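Inositol monophosphatase family protein (Staphylococcus aureus subsp. aureus MSSA476, PDB 4I3Y) probably hydrolyses inositol monophosphates to inositol and phosphate with the help of magnesium ions, and is inhibited by lithium. Local coordinates at residues A[114-119]-A[215-220]; A[135-140]-A[219-224]. All coordinates share one frame; numbering follows the deposited sequence.

Both contacts bring the segment around helix 219-225 against the same seven-stranded mixed sheet; their segments overlap at 219-220, though of these two residues only Phe-220, and only in contact 1, takes part. Contact 1 joins the approach to the helix and its first turn to strand 110-117; contact 2 joins the helix itself to strand 133-138, with strand 120-128 lying between the two. Their centres are about 9 Å apart. Contact 1 is small and buried, made of alanine methyls, two phenylalanine rings and a carbonyl oxygen, with no hydrogen bond across it. Contact 2 buries more than twice the surface: its centre is equally apolar, but it runs out to an arginine-glutamate pair on the solvent side.

Contact 1: residues A[114-119]-A[215-220]; sequences AYFYEG and DIAAQF
Ala-114 and Phe-116, on one face of strand 110-117, meet Ala-217 and Ala-218, where the chain passes from helix 213-216 to helix 219-225, and Phe-220 on the latter helix. This is the layered alpha/beta fold of the inositol monophosphatase family, with the helical segment lying against the large mixed sheet.

The aliphatic part is a cluster of methyls. The CB of Ala-114 sits 3.8 Å from the CB of Ala-217, and the same methyl lies 4.4 Å from the CB of Ala-218. Alanine suits these places because its short side chain lets the two backbones come close: the CA atoms of Ala-114 and Ala-218 are 4.8 Å apart.

The aromatic contacts lie beside these methyls. Phe-116, its CG anti to the carbonyl carbon (chi1 -68°), is long enough to bring CZ within 4.3 Å of Phe-220 CD2, which lies at the Phe-116 ring edge. The Phe-116 ring is stacked with His-240, and Phe-220 reaches Met-230, so the contact spans from the seven-stranded sheet to strand 229-232 of the second sheet.

No hydrogen bond crosses between the segments; the polar bonds lie on the 215-220 side. Gln-219 NE2 donates to Asp-215 O at 2.9 Å, on a lone pair in the carbonyl plane, and also bonds Ser-195 OG, joining the first turn of helix 219-225 to the end of helix 213-216 and to helix 191-200. Ala-217 O lies 3.4 Å from Ala-114 CB and 3.6 Å from Phe-116 CZ.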
loop_
_atom_site.group_PDB
_atom_site.type_symbol
_atom_site.label_atom_id
_atom_site.label_comp_id
_atom_site.label_asym_id
_atom_site.label_seq_id
_atom_site.Cartn_x
_atom_site.Cartn_y
_atom_site.Cartn_z
ATOM N N ALA A 114 8.241 -19.566 9.122
ATOM C CA ALA A 114 7.589 -20.772 8.648
ATOM C C ALA A 114 8.363 -21.997 9.181
ATOM O O ALA A 114 9.617 -22.034 9.133
ATOM C CB ALA A 114 7.512 -20.804 7.119
ATOM N N TYR A 115 7.580 -22.949 9.712
ATOM C CA TYR A 115 8.084 -24.191 10.263
ATOM C C TYR A 115 7.682 -25.388 9.363
ATOM O O TYR A 115 6.492 -25.621 9.040
ATOM C CB TYR A 115 7.548 -24.381 11.684
ATOM C CG TYR A 115 7.733 -25.767 12.271
ATOM C CD1 TYR A 115 9.019 -26.282 12.504
ATOM C CD2 TYR A 115 6.604 -26.569 12.626
ATOM C CE1 TYR A 115 9.201 -27.564 13.082
ATOM C CE2 TYR A 115 6.757 -27.858 13.200
ATOM C CZ TYR A 115 8.047 -28.351 13.441
ATOM O OH TYR A 115 8.221 -29.629 13.976
ATOM N N PHE A 116 8.679 -26.184 9.054
ATOM C CA PHE A 116 8.528 -27.303 8.157
ATOM C C PHE A 116 8.974 -28.537 8.933
ATOM O O PHE A 116 10.063 -28.547 9.531
ATOM C CB PHE A 116 9.447 -27.147 6.909
ATOM C CG PHE A 116 9.040 -26.023 6.015
ATOM C CD1 PHE A 116 8.175 -26.255 4.941
ATOM C CD2 PHE A 116 9.460 -24.732 6.286
ATOM C CE1 PHE A 116 7.759 -25.220 4.132
ATOM C CE2 PHE A 116 9.046 -23.684 5.468
ATOM C CZ PHE A 116 8.197 -23.919 4.403
ATOM N N TYR A 117 8.122 -29.541 8.912
ATOM C CA TYR A 117 8.401 -30.785 9.632
ATOM C C TYR A 117 8.644 -31.880 8.582
ATOM O O TYR A 117 7.724 -32.226 7.826
ATOM C CB TYR A 117 7.244 -31.166 10.574
ATOM C CG TYR A 117 7.437 -32.562 11.182
ATOM C CD1 TYR A 117 8.486 -32.804 12.064
ATOM C CD2 TYR A 117 6.608 -33.647 10.818
ATOM C CE1 TYR A 117 8.692 -34.058 12.603
ATOM C CE2 TYR A 117 6.819 -34.918 11.356
ATOM C CZ TYR A 117 7.879 -35.105 12.239
ATOM O OH TYR A 117 8.139 -36.335 12.815
ATOM N N GLU A 118 9.881 -32.392 8.509
ATOM C CA GLU A 118 10.260 -33.340 7.429
ATOM C C GLU A 118 9.755 -32.802 6.117
ATOM O O GLU A 118 8.981 -33.463 5.412
ATOM C CB GLU A 118 9.716 -34.745 7.667
ATOM C CG GLU A 118 10.088 -35.270 9.027
ATOM C CD GLU A 118 9.659 -36.700 9.263
ATOM O OE1 GLU A 118 8.671 -37.197 8.665
ATOM O OE2 GLU A 118 10.349 -37.337 10.057
ATOM N N GLY A 119 10.139 -31.559 5.839
ATOM C CA GLY A 119 9.705 -30.855 4.627
ATOM C C GLY A 119 8.230 -30.468 4.382
ATOM O O GLY A 119 7.911 -29.930 3.318
ATOM N N ASP A 215 11.555 -15.006 1.686
ATOM C CA ASP A 215 10.495 -14.065 1.197
ATOM C C ASP A 215 9.145 -14.765 0.957
ATOM O O ASP A 215 8.092 -14.114 0.956
ATOM C CB ASP A 215 10.900 -13.376 -0.128
ATOM C CG ASP A 215 12.204 -12.642 -0.042
ATOM O OD1 ASP A 215 12.436 -11.812 0.883
ATOM O OD2 ASP A 215 13.022 -12.911 -0.957
ATOM N N ILE A 216 9.180 -16.079 0.714
ATOM C CA ILE A 216 7.976 -16.862 0.391
ATOM C C ILE A 216 7.612 -17.996 1.359
ATOM O O ILE A 216 6.650 -18.727 1.121
ATOM C CB ILE A 216 8.050 -17.423 -1.060
ATOM C CG1 ILE A 216 9.276 -18.369 -1.286
ATOM C CG2 ILE A 216 8.152 -16.245 -2.039
ATOM C CD1 ILE A 216 9.115 -19.210 -2.555
ATOM N N ALA A 217 8.387 -18.150 2.437
ATOM C CA ALA A 217 8.360 -19.404 3.211
ATOM C C ALA A 217 7.005 -19.645 3.885
ATOM O O ALA A 217 6.517 -20.765 3.886
ATOM C CB ALA A 217 9.494 -19.406 4.247
ATOM N N ALA A 218 6.382 -18.601 4.426
ATOM C CA ALA A 218 5.100 -18.761 5.129
ATOM C C ALA A 218 3.922 -19.003 4.191
ATOM O O ALA A 218 2.915 -19.626 4.577
ATOM C CB ALA A 218 4.823 -17.495 5.937
ATOM N N GLN A 219 4.037 -18.460 2.977
ATOM C CA GLN A 219 2.953 -18.431 2.041
ATOM C C GLN A 219 2.478 -19.830 1.583
ATOM O O GLN A 219 1.273 -20.001 1.254
ATOM C CB GLN A 219 3.328 -17.573 0.823
ATOM C CG GLN A 219 3.411 -16.069 1.092
ATOM C CD GLN A 219 4.792 -15.603 1.492
ATOM O OE1 GLN A 219 5.424 -16.169 2.417
ATOM N NE2 GLN A 219 5.248 -14.498 0.883
ATOM N N PHE A 220 3.392 -20.822 1.548
ATOM C CA PHE A 220 2.984 -22.203 1.184
ATOM C C PHE A 220 1.794 -22.656 1.964
ATOM O O PHE A 220 0.836 -23.153 1.393
ATOM C CB PHE A 220 4.098 -23.233 1.426
ATOM C CG PHE A 220 5.274 -23.118 0.464
ATOM C CD1 PHE A 220 5.235 -23.735 -0.780
ATOM C CD2 PHE A 220 6.440 -22.414 0.834
ATOM C CE1 PHE A 220 6.333 -23.619 -1.641
ATOM C CE2 PHE A 220 7.505 -22.296 -0.019
ATOM C CZ PHE A 220 7.443 -22.887 -1.280
#

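Contact 2: residues A[135-140]-A[219-224]; sequences YKAIRG and QFLFAE
The methyl of Ala-137 lies over the centre of the Phe-222 ring, a CH-pi contact in which CB stands 3.8 Å from the ring centroid and only 5° off the normal. Alanine fits here because it is small enough for helix and strand to approach closely, their short axes coming within 8.1 Å at an angle of 70°. Phe-222 has its CG anti to the carbonyl carbon, which brings the ring down onto the strand; being flat, it offers a face to the methyl and an edge to the backbone. At its far end CZ comes 3.5 Å from the carbonyl carbon of Lys-136, and the backbone carbon of Tyr-135 lies at the ring edge.

Beside the ring, Leu-221 also packs on Ala-137. Its CG is 3.8 Å from the CB of Ala-137, while the CD2 branch reaches the carbonyl oxygen of the same alanine at 3.5 Å. The CD1 branch meets the guanidinium of Arg-139, 3.7 Å from NH1, so the forked leucine bridges the apolar centre and the polar edge.

At that edge Arg-139, long enough to reach past Leu-221, forms a salt bridge with exposed Glu-224. Arg-139 NH1 donates to Glu-224 OE1 at 3.1 Å, but NH2 and OE2 are modelled too close, so the exact placing of the two groups is uncertain. NH1 also bonds the carbonyl oxygen of Pro-121.

Strand 133-138 lies between strands 120-128 and 142-145 of the mixed sheet. Helix 219-225 packs between the two sheets of the layered alpha/beta fold: Leu-221 touches Ser-124 and Phe-222 touches Ala-143, while Phe-220 and Ala-223 reach Met-230 of strand 229-232 in the second sheet.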
loop_
_atom_site.group_PDB
_atom_site.type_symbol
_atom_site.label_atom_id
_atom_site.label_comp_id
_atom_site.label_asym_id
_atom_site.label_seq_id
_atom_site.Cartn_x
_atom_site.Cartn_y
_atom_site.Cartn_z
ATOM N N TYR A 135 -0.810 -12.408 10.841
ATOM C CA TYR A 135 -1.369 -13.461 10.006
ATOM C C TYR A 135 -0.714 -14.786 10.449
ATOM O O TYR A 135 0.523 -14.882 10.525
ATOM C CB TYR A 135 -1.159 -13.217 8.507
ATOM C CG TYR A 135 -1.770 -11.902 8.030
ATOM C CD1 TYR A 135 -3.084 -11.884 7.565
ATOM C CD2 TYR A 135 -1.058 -10.695 8.068
ATOM C CE1 TYR A 135 -3.687 -10.696 7.140
ATOM C CE2 TYR A 135 -1.667 -9.479 7.643
ATOM C CZ TYR A 135 -2.983 -9.515 7.160
ATOM O OH TYR A 135 -3.667 -8.403 6.743
ATOM N N LYS A 136 -1.527 -15.809 10.687
ATOM C CA LYS A 136 -0.922 -17.122 10.972
ATOM C C LYS A 136 -1.708 -18.228 10.306
ATOM O O LYS A 136 -2.914 -18.078 10.077
ATOM C CB LYS A 136 -0.812 -17.367 12.481
ATOM C CG LYS A 136 -2.162 -17.530 13.178
ATOM C CD LYS A 136 -1.944 -17.847 14.669
ATOM C CE LYS A 136 -3.274 -18.232 15.357
ATOM N NZ LYS A 136 -2.961 -18.516 16.787
ATOM N N ALA A 137 -0.998 -19.307 9.979
ATOM C CA ALA A 137 -1.567 -20.514 9.402
ATOM C C ALA A 137 -1.085 -21.715 10.247
ATOM O O ALA A 137 0.115 -21.826 10.566
ATOM C CB ALA A 137 -1.118 -20.648 7.977
ATOM N N ILE A 138 -2.044 -22.572 10.642
ATOM C CA ILE A 138 -1.765 -23.760 11.454
ATOM C C ILE A 138 -2.436 -24.963 10.866
ATOM O O ILE A 138 -3.672 -24.977 10.743
ATOM C CB ILE A 138 -2.304 -23.640 12.895
ATOM C CG1 ILE A 138 -1.582 -22.518 13.634
ATOM C CG2 ILE A 138 -2.220 -25.012 13.619
ATOM C CD1 ILE A 138 -2.469 -21.345 13.868
ATOM N N ARG A 139 -1.629 -25.962 10.488
ATOM C CA ARG A 139 -2.134 -27.161 9.800
ATOM C C ARG A 139 -3.135 -27.842 10.730
ATOM O O ARG A 139 -2.791 -28.136 11.845
ATOM C CB ARG A 139 -0.963 -28.078 9.459
ATOM C CG ARG A 139 -1.225 -29.398 8.739
ATOM C CD ARG A 139 0.045 -29.712 7.900
ATOM N NE ARG A 139 -0.521 -29.940 6.613
ATOM C CZ ARG A 139 -0.248 -29.443 5.439
ATOM N NH1 ARG A 139 0.805 -28.717 5.092
ATOM N NH2 ARG A 139 -1.076 -29.852 4.534
ATOM N N GLY A 140 -4.368 -28.042 10.282
ATOM C CA GLY A 140 -5.385 -28.701 11.116
ATOM C C GLY A 140 -6.364 -27.690 11.721
ATOM O O GLY A 140 -7.529 -28.006 11.904
ATOM N N GLN A 219 4.037 -18.460 2.977
ATOM C CA GLN A 219 2.953 -18.431 2.041
ATOM C C GLN A 219 2.478 -19.830 1.583
ATOM O O GLN A 219 1.273 -20.001 1.254
ATOM C CB GLN A 219 3.328 -17.573 0.823
ATOM C CG GLN A 219 3.411 -16.069 1.092
ATOM C CD GLN A 219 4.792 -15.603 1.492
ATOM O OE1 GLN A 219 5.424 -16.169 2.417
ATOM N NE2 GLN A 219 5.248 -14.498 0.883
ATOM N N PHE A 220 3.392 -20.822 1.548
ATOM C CA PHE A 220 2.984 -22.203 1.184
ATOM C C PHE A 220 1.794 -22.656 1.964
ATOM O O PHE A 220 0.836 -23.153 1.393
ATOM C CB PHE A 220 4.098 -23.233 1.426
ATOM C CG PHE A 220 5.274 -23.118 0.464
ATOM C CD1 PHE A 220 5.235 -23.735 -0.780
ATOM C CD2 PHE A 220 6.440 -22.414 0.834
ATOM C CE1 PHE A 220 6.333 -23.619 -1.641
ATOM C CE2 PHE A 220 7.505 -22.296 -0.019
ATOM C CZ PHE A 220 7.443 -22.887 -1.280
ATOM N N LEU A 221 1.846 -22.542 3.291
ATOM C CA LEU A 221 0.731 -23.107 4.071
ATOM C C LEU A 221 -0.528 -22.258 3.934
ATOM O O LEU A 221 -1.667 -22.801 3.898
ATOM C CB LEU A 221 1.168 -23.287 5.543
ATOM C CG LEU A 221 0.154 -23.897 6.474
ATOM C CD1 LEU A 221 -0.204 -25.260 5.943
ATOM C CD2 LEU A 221 0.725 -23.998 7.904
ATOM N N PHE A 222 -0.351 -20.916 3.810
ATOM C CA PHE A 222 -1.504 -20.064 3.522
ATOM C C PHE A 222 -2.189 -20.499 2.233
ATOM O O PHE A 222 -3.415 -20.529 2.175
ATOM C CB PHE A 222 -1.125 -18.577 3.500
ATOM C CG PHE A 222 -0.877 -17.976 4.879
ATOM C CD1 PHE A 222 -1.937 -17.468 5.641
ATOM C CD2 PHE A 222 0.404 -17.876 5.395
ATOM C CE1 PHE A 222 -1.714 -16.943 6.915
ATOM C CE2 PHE A 222 0.644 -17.340 6.663
ATOM C CZ PHE A 222 -0.408 -16.850 7.413
ATOM N N ALA A 223 -1.399 -20.792 1.191
ATOM C CA ALA A 223 -1.948 -21.103 -0.137
ATOM C C ALA A 223 -2.696 -22.454 -0.064
ATOM O O ALA A 223 -3.820 -22.572 -0.538
ATOM C CB ALA A 223 -0.826 -21.155 -1.191
ATOM N N GLU A 224 -2.098 -23.427 0.627
ATOM C CA GLU A 224 -2.795 -24.709 0.814
ATOM C C GLU A 224 -4.128 -24.549 1.586
ATOM O O GLU A 224 -5.173 -25.015 1.136
ATOM C CB GLU A 224 -1.876 -25.652 1.589
ATOM C CG GLU A 224 -2.500 -27.007 1.895
ATOM C CD GLU A 224 -1.459 -28.022 2.296
ATOM O OE1 GLU A 224 -0.274 -27.686 2.387
ATOM O OE2 GLU A 224 -1.859 -29.170 2.530
#